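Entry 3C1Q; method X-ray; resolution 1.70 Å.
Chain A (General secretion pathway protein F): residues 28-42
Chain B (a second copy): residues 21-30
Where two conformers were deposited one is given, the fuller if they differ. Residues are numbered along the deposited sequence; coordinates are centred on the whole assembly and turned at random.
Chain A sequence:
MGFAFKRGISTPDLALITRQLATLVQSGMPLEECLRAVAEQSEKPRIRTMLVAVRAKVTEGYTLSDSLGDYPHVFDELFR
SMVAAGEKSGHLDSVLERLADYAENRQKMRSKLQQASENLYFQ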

# COMPACT_ATOMS: atom_id res chain seq x y z
N GLY A 28 -10.29 -8.00 4.83
CA GLY A 28 -11.50 -8.82 4.78
C GLY A 28 -12.59 -8.30 3.85
O GLY A 28 -13.75 -8.67 4.00
N MSE A 29 -12.21 -7.48 2.89
CA MSE A 29 -13.11 -6.87 1.91
C MSE A 29 -13.22 -7.80 0.70
O MSE A 29 -12.25 -8.49 0.39
N PRO A 30 -14.38 -7.82 0.02
CA PRO A 30 -14.47 -8.69 -1.15
C PRO A 30 -13.42 -8.35 -2.21
O PRO A 30 -13.11 -7.18 -2.47
N LEU A 31 -12.88 -9.39 -2.82
CA LEU A 31 -11.81 -9.24 -3.83
C LEU A 31 -12.19 -8.19 -4.89
O LEU A 31 -11.39 -7.30 -5.21
N GLU A 32 -13.41 -8.27 -5.39
CA GLU A 32 -13.84 -7.31 -6.43
C GLU A 32 -13.83 -5.87 -5.90
O GLU A 32 -13.47 -4.93 -6.62
N GLU A 33 -14.21 -5.70 -4.64
CA GLU A 33 -14.26 -4.36 -4.06
C GLU A 33 -12.82 -3.86 -3.82
O GLU A 33 -12.56 -2.66 -3.94
N CYS A 34 -11.93 -4.77 -3.45
CA CYS A 34 -10.50 -4.45 -3.29
C CYS A 34 -9.92 -3.94 -4.60
O CYS A 34 -9.31 -2.88 -4.66
N LEU A 35 -10.15 -4.70 -5.68
CA LEU A 35 -9.71 -4.25 -7.02
C LEU A 35 -10.33 -2.90 -7.44
O LEU A 35 -9.63 -2.05 -8.01
N ARG A 36 -11.61 -2.68 -7.14
CA ARG A 36 -12.24 -1.40 -7.44
C ARG A 36 -11.50 -0.25 -6.75
O ARG A 36 -11.22 0.78 -7.38
N ALA A 37 -11.17 -0.44 -5.48
CA ALA A 37 -10.49 0.61 -4.69
C ALA A 37 -9.09 0.91 -5.22
O ALA A 37 -8.69 2.05 -5.35
N VAL A 38 -8.32 -0.14 -5.53
CA VAL A 38 -6.97 0.07 -6.05
C VAL A 38 -7.05 0.85 -7.38
O VAL A 38 -6.29 1.78 -7.57
N ALA A 39 -7.99 0.48 -8.26
CA ALA A 39 -8.18 1.20 -9.53
C ALA A 39 -8.55 2.65 -9.28
O ALA A 39 -7.94 3.57 -9.85
N GLU A 40 -9.55 2.86 -8.43
CA GLU A 40 -10.10 4.19 -8.24
C GLU A 40 -9.12 5.14 -7.54
O GLU A 40 -9.24 6.38 -7.68
N GLN A 41 -8.15 4.57 -6.83
CA GLN A 41 -7.12 5.35 -6.14
C GLN A 41 -5.84 5.52 -6.94
O GLN A 41 -4.88 6.14 -6.48
N SER A 42 -5.82 5.00 -8.16
CA SER A 42 -4.63 5.06 -8.99
C SER A 42 -4.46 6.39 -9.70
O SER A 42 -5.41 6.92 -10.31
N LEU B 21 -3.23 3.08 5.53
CA LEU B 21 -4.37 3.73 6.18
C LEU B 21 -5.18 4.53 5.14
O LEU B 21 -6.40 4.49 5.12
N ALA B 22 -4.49 5.24 4.24
CA ALA B 22 -5.18 6.00 3.20
C ALA B 22 -6.02 5.10 2.29
O ALA B 22 -7.15 5.43 1.94
N THR B 23 -5.45 3.96 1.92
CA THR B 23 -6.10 3.02 1.02
C THR B 23 -7.38 2.45 1.62
O THR B 23 -8.42 2.36 0.96
N LEU B 24 -7.29 2.08 2.88
CA LEU B 24 -8.43 1.52 3.58
C LEU B 24 -9.52 2.58 3.82
O LEU B 24 -10.68 2.34 3.53
N VAL B 25 -9.14 3.74 4.32
CA VAL B 25 -10.10 4.79 4.58
C VAL B 25 -10.86 5.22 3.32
O VAL B 25 -12.07 5.45 3.36
N GLN B 26 -10.15 5.32 2.20
CA GLN B 26 -10.78 5.73 0.95
C GLN B 26 -11.73 4.69 0.37
O GLN B 26 -12.59 5.03 -0.44
N SER B 27 -11.60 3.45 0.82
CA SER B 27 -12.53 2.38 0.43
C SER B 27 -13.88 2.47 1.15
O SER B 27 -14.82 1.75 0.78
N GLY B 28 -13.96 3.31 2.18
CA GLY B 28 -15.18 3.52 2.94
C GLY B 28 -15.22 2.75 4.25
O GLY B 28 -16.20 2.82 4.99
N MSE B 29 -14.17 2.00 4.52
CA MSE B 29 -14.12 1.23 5.76
C MSE B 29 -14.00 2.19 6.96
O MSE B 29 -13.23 3.16 6.91
N PRO B 30 -14.77 1.93 8.04
CA PRO B 30 -14.67 2.74 9.26
C PRO B 30 -13.25 2.86 9.78
O PRO B 30 -12.51 1.91 9.72

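Packing between chain A residues 28-42 and chain B residues 21-30 of General secretion pathway protein F, two copies of one protein that bury 333 Å² here. Met A29, Ala A37 and Gln A41 point their CA-to-CB bonds toward chain B; Gln B26, Ser B27 and Met B29 point toward chain A. Apolar contact: both methionines are selenomethionines with chi1 and chi2 t. Met A29 (one of two deposited conformers) has chi3 m, whereas chi3 of Met B29 lies between wells at -33°; their methyl ends meet, Met A29 CE to Met B29 CE, at 3.3 Å. The same Met A29 CE lies 3.2 Å from Ser B27 OG. Ala A37 and Ser B27 are nearest neighbours in the backbone register, their CA atoms 5.8 Å apart, and the small side chains permit this approach, with Ala A37 CB 4.2 Å from Ser B27 CB. Direct hydrogen bond: Gln A41 (m, t, chi3 29°) extends across the interface and donates from NE2 to Thr B23 O at 3.0 Å and 163°, reaching a carbonyl near the end of the chain B helix. Gln A41 NE2 also sits 3.5 Å from Gln B26 CB, and Gln A41 OE1 is 3.6 Å from OG1 of Thr B23 (chi1 m). Bonds within chain B hold two facing side chains: Ser B27 (p) donates from OG to Leu B24 O at 2.5 Å, and Gln B26 (m, t, chi3 106°) from NE2 to Ala B22 O at 3.0 Å. Waters: Glu A33 (t, t, chi3 4°) starts sideways, but its end comes nearer. Water 1 donates to Glu A33 OE2 (2.6 Å) and Ser B27 O (2.7 Å), bridging two acceptors that could not bond each other directly. Water 3 accepts from Gln A41 NE2 (3.1 Å) and donates weakly to Gln B26 O (3.0 Å).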

# COMPACT_ATOMS: atom_id res chain seq x y z
CB MSE A 29 -12.54 -5.50 1.51
CG MSE A 29 -13.25 -4.71 0.43
SE MSE A 29 -12.45 -2.91 0.20
CE MSE A 29 -12.96 -2.26 1.98
CB PRO A 30 -15.88 -8.44 -1.67
CG PRO A 30 -16.63 -7.92 -0.50
CD PRO A 30 -15.63 -7.07 0.20
CB LEU A 31 -11.54 -10.59 -4.50
CG LEU A 31 -10.48 -10.56 -5.59
CD1 LEU A 31 -9.14 -9.98 -5.04
CD2 LEU A 31 -10.32 -11.96 -6.18
CB GLU A 32 -15.20 -7.69 -7.02
CG GLU A 32 -16.35 -7.82 -6.02
CD GLU A 32 -16.99 -6.50 -5.62
OE1 GLU A 32 -16.75 -5.46 -6.27
OE2 GLU A 32 -17.74 -6.52 -4.61
CB GLU A 33 -15.07 -4.36 -2.75
CG GLU A 33 -15.21 -2.98 -2.10
CD GLU A 33 -16.26 -2.95 -0.97
OE1 GLU A 33 -16.82 -4.02 -0.64
OE2 GLU A 33 -16.50 -1.84 -0.42
CB CYS A 34 -9.73 -5.67 -2.81
SG CYS A 34 -10.17 -6.27 -1.16
CB LEU A 35 -10.02 -5.34 -8.05
CG LEU A 35 -9.19 -6.61 -7.91
CD1 LEU A 35 -9.88 -7.79 -8.63
CD2 LEU A 35 -7.73 -6.41 -8.40
CB ARG A 36 -13.71 -1.38 -7.01
CG ARG A 36 -14.40 -0.03 -7.19
CD ARG A 36 -15.87 -0.09 -6.84
NE ARG A 36 -16.66 -0.53 -7.97
CZ ARG A 36 -17.98 -0.67 -7.99
NH1 ARG A 36 -18.72 -0.41 -6.90
NH2 ARG A 36 -18.57 -1.08 -9.10
CB ALA A 37 -10.44 0.24 -3.19
CB VAL A 38 -6.15 -1.25 -6.20
CG1 VAL A 38 -4.73 -0.93 -6.69
CG2 VAL A 38 -6.11 -2.01 -4.86
CB ALA A 39 -9.26 0.52 -10.38
CB GLU A 40 -11.46 4.11 -7.55
CG GLU A 40 -12.53 3.57 -8.55
CD GLU A 40 -13.93 3.42 -7.98
OE1 GLU A 40 -14.15 3.68 -6.76
OE2 GLU A 40 -14.83 3.02 -8.78
CB GLN A 41 -6.79 4.72 -4.78
CG GLN A 41 -7.98 4.64 -3.81
CD GLN A 41 -7.65 3.91 -2.54
OE1 GLN A 41 -6.50 3.90 -2.12
NE2 GLN A 41 -8.65 3.31 -1.90
CB SER A 42 -4.68 3.97 -10.07
OG SER A 42 -3.45 3.95 -10.77
CB LEU B 21 -3.92 4.62 7.34
CG LEU B 21 -4.99 5.26 8.18
CD1 LEU B 21 -5.85 4.18 8.90
CD2 LEU B 21 -4.35 6.24 9.19
CB ALA B 22 -4.19 6.78 2.37
CB THR B 23 -5.11 1.89 0.63
OG1 THR B 23 -3.97 2.49 -0.02
CG2 THR B 23 -5.74 0.89 -0.30
CB LEU B 24 -7.96 0.89 4.88
CG LEU B 24 -7.04 -0.33 4.72
CD1 LEU B 24 -6.37 -0.69 6.06
CD2 LEU B 24 -7.78 -1.53 4.16
CB VAL B 25 -9.44 5.99 5.28
CG1 VAL B 25 -10.37 7.18 5.28
CG2 VAL B 25 -9.02 5.60 6.69
CB GLN B 26 -9.72 6.13 -0.08
CG GLN B 26 -9.20 7.52 0.18
CD GLN B 26 -8.04 7.86 -0.69
OE1 GLN B 26 -8.16 8.64 -1.64
NE2 GLN B 26 -6.90 7.26 -0.39
CB SER B 27 -11.92 1.01 0.70
OG SER B 27 -11.94 0.72 2.09
CB MSE B 29 -12.92 0.28 5.71
CG MSE B 29 -12.68 -0.52 6.98
SE MSE B 29 -11.17 -1.74 6.80
CE MSE B 29 -11.49 -2.06 4.88
CB PRO B 30 -15.55 1.97 10.25
CG PRO B 30 -16.56 1.35 9.38
CD PRO B 30 -15.80 0.89 8.19
O HOH W 1 -15.38 0.27 -1.39
O HOH W 2 -16.70 -0.25 2.47
O HOH W 3 -11.50 3.83 -2.97